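PDB 3HUR: alanine racemase from Oenococcus oeni PSU-1, which belongs to the alanine racemase family, joining an N-terminal TIM-barrel domain to a C-terminal domain rich in beta strands. Local coordinates for residues A[167-172]-A[206-211]. Numbering follows the deposited sequence.
Sequences ATADEA and SATCIW. With SO4 (sulfate ion), chain B.
A169 and A207 meet methyl to methyl in a small, buried packing contact between the loop after strand 157-163 and the short helix 206-211, with no hydrogen bond across it. The two CB atoms, A169 CB and A207 CB, are 3.6 Å apart, each carried on a bond directed at the other segment. The A207 methyl serves two loop residues: it also lies 3.5 Å from D170 N and packs against D170 CB. D170 CA and A207 CA, the closest pair of CA atoms across the contact, are 5.1 Å apart. The D170 carboxylate takes no part; with CG between the backbone N and the carbonyl carbon (chi1 70°), it leads away from the helix. The same A169 methyl also touches T208, 3.7 Å from both T208 N and T208 OG1, a hydroxyl hydrogen-bonded to N205 OD1. One turn further along the helix, the W211 ring approaches obliquely, CE3 lying 4.2 Å from A169 O. I210 CG2 lies over one face of this indole, and W211 NE1 is hydrogen-bonded to K240 O.

In the TIM barrel of the N-terminal domain, the two segments follow the sixth and seventh parallel strands, so the contact joins neighbouring loops at the C-terminal end of the barrel. Helix 206-211 has its N-terminal end turned to a sulfate ion, probably from the crystallisation liquor, in a position consistent with the phosphate-binding site common in TIM barrels, between the loops after the seventh and eighth strands. S206 N makes a weak hydrogen bond to sulfate O4, and Q227 N is also hydrogen-bonded to the ion. S206 OG donates to the same O4 at an unusually short 2.5 Å, which makes the ion's exact placement doubtful; that hydroxyl is also hydrogen-bonded to G226 N and L228 N.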
loop_
_atom_site.group_PDB
_atom_site.type_symbol
_atom_site.label_atom_id
_atom_site.label_comp_id
_atom_site.label_asym_id
_atom_site.label_seq_id
_atom_site.Cartn_x
_atom_site.Cartn_y
_atom_site.Cartn_z
ATOM N N ALA A 167 -25.431 -16.799 13.016
ATOM C CA ALA A 167 -24.702 -15.855 12.201
ATOM C C ALA A 167 -24.865 -14.403 12.597
ATOM O O ALA A 167 -23.963 -13.603 12.365
ATOM C CB ALA A 167 -25.098 -16.014 10.773
ATOM N N THR A 168 -25.983 -14.012 13.180
ATOM C CA THR A 168 -26.213 -12.590 13.312
ATOM C C THR A 168 -26.245 -12.137 14.762
ATOM O O THR A 168 -26.745 -11.049 15.087
ATOM C CB THR A 168 -27.479 -12.171 12.548
ATOM O OG1 THR A 168 -28.588 -12.892 13.067
ATOM C CG2 THR A 168 -27.320 -12.451 11.006
ATOM N N ALA A 169 -25.662 -12.940 15.636
ATOM C CA ALA A 169 -25.523 -12.541 17.026
ATOM C C ALA A 169 -24.575 -11.331 17.175
ATOM O O ALA A 169 -24.762 -10.536 18.080
ATOM C CB ALA A 169 -25.046 -13.726 17.872
ATOM N N ASP A 170 -23.582 -11.202 16.281
ATOM C CA ASP A 170 -22.585 -10.097 16.296
ATOM C C ASP A 170 -22.949 -8.878 15.438
ATOM O O ASP A 170 -22.168 -7.908 15.367
ATOM C CB ASP A 170 -21.199 -10.596 15.848
ATOM C CG ASP A 170 -21.130 -10.963 14.338
ATOM O OD1 ASP A 170 -22.177 -11.018 13.648
ATOM O OD2 ASP A 170 -20.004 -11.226 13.843
ATOM N N GLU A 171 -24.104 -8.946 14.766
ATOM C CA GLU A 171 -24.664 -7.815 14.029
ATOM C C GLU A 171 -25.735 -7.124 14.880
ATOM O O GLU A 171 -26.332 -7.735 15.769
ATOM C CB GLU A 171 -25.232 -8.288 12.690
ATOM C CG GLU A 171 -24.160 -8.746 11.710
ATOM C CD GLU A 171 -24.727 -9.391 10.442
ATOM O OE1 GLU A 171 -25.882 -9.062 10.074
ATOM O OE2 GLU A 171 -24.020 -10.222 9.812
ATOM N N ALA A 172 -25.951 -5.837 14.611
ATOM C CA ALA A 172 -26.983 -5.004 15.283
ATOM C C ALA A 172 -28.199 -4.774 14.380
ATOM O O ALA A 172 -28.071 -4.760 13.145
ATOM C CB ALA A 172 -26.381 -3.641 15.665
ATOM N N SER A 206 -19.049 -16.757 20.131
ATOM C CA SER A 206 -18.597 -15.673 21.010
ATOM C C SER A 206 -19.693 -14.656 21.223
ATOM O O SER A 206 -19.893 -14.140 22.319
ATOM C CB SER A 206 -17.366 -14.952 20.414
ATOM O OG SER A 206 -16.127 -15.619 20.669
ATOM N N ALA A 207 -20.341 -14.318 20.133
ATOM C CA ALA A 207 -21.311 -13.248 20.108
ATOM C C ALA A 207 -22.589 -13.688 20.905
ATOM O O ALA A 207 -23.127 -12.927 21.730
ATOM C CB ALA A 207 -21.631 -12.885 18.631
ATOM N N THR A 208 -23.004 -14.937 20.685
ATOM C CA THR A 208 -24.064 -15.518 21.423
ATOM C C THR A 208 -23.711 -15.485 22.890
ATOM O O THR A 208 -24.534 -15.061 23.727
ATOM C CB THR A 208 -24.363 -16.934 20.970
ATOM O OG1 THR A 208 -24.421 -16.977 19.542
ATOM C CG2 THR A 208 -25.723 -17.386 21.507
ATOM N N CYS A 209 -22.492 -15.861 23.239
ATOM C CA CYS A 209 -22.119 -15.834 24.655
ATOM C C CYS A 209 -22.207 -14.422 25.233
ATOM O O CYS A 209 -22.673 -14.220 26.377
ATOM C CB CYS A 209 -20.698 -16.398 24.877
ATOM S SG CYS A 209 -20.523 -18.186 24.631
ATOM N N ILE A 210 -21.745 -13.435 24.469
ATOM C CA ILE A 210 -21.613 -12.092 25.048
ATOM C C ILE A 210 -22.995 -11.441 25.223
ATOM O O ILE A 210 -23.389 -11.176 26.341
ATOM C CB ILE A 210 -20.719 -11.143 24.217
ATOM C CG1 ILE A 210 -19.264 -11.639 24.197
ATOM C CG2 ILE A 210 -20.814 -9.701 24.765
ATOM C CD1 ILE A 210 -18.436 -10.987 23.171
ATOM N N TRP A 211 -23.705 -11.239 24.112
ATOM C CA TRP A 211 -24.949 -10.472 24.082
ATOM C C TRP A 211 -26.291 -11.244 24.241
ATOM O O TRP A 211 -27.324 -10.632 24.141
ATOM C CB TRP A 211 -25.001 -9.606 22.809
ATOM C CG TRP A 211 -23.939 -8.550 22.818
ATOM C CD1 TRP A 211 -23.912 -7.408 23.568
ATOM C CD2 TRP A 211 -22.700 -8.588 22.101
ATOM N NE1 TRP A 211 -22.730 -6.712 23.337
ATOM C CE2 TRP A 211 -21.970 -7.425 22.452
ATOM C CE3 TRP A 211 -22.140 -9.492 21.192
ATOM C CZ2 TRP A 211 -20.731 -7.128 21.907
ATOM C CZ3 TRP A 211 -20.912 -9.199 20.656
ATOM C CH2 TRP A 211 -20.213 -8.020 21.017
HETATM S S SO4 B . -16.424 -17.198 17.143
HETATM O O1 SO4 B . -15.370 -16.321 16.697
HETATM O O2 SO4 B . -17.717 -16.845 16.618
HETATM O O3 SO4 B . -16.186 -18.502 16.599
HETATM O O4 SO4 B . -16.392 -17.048 18.590
#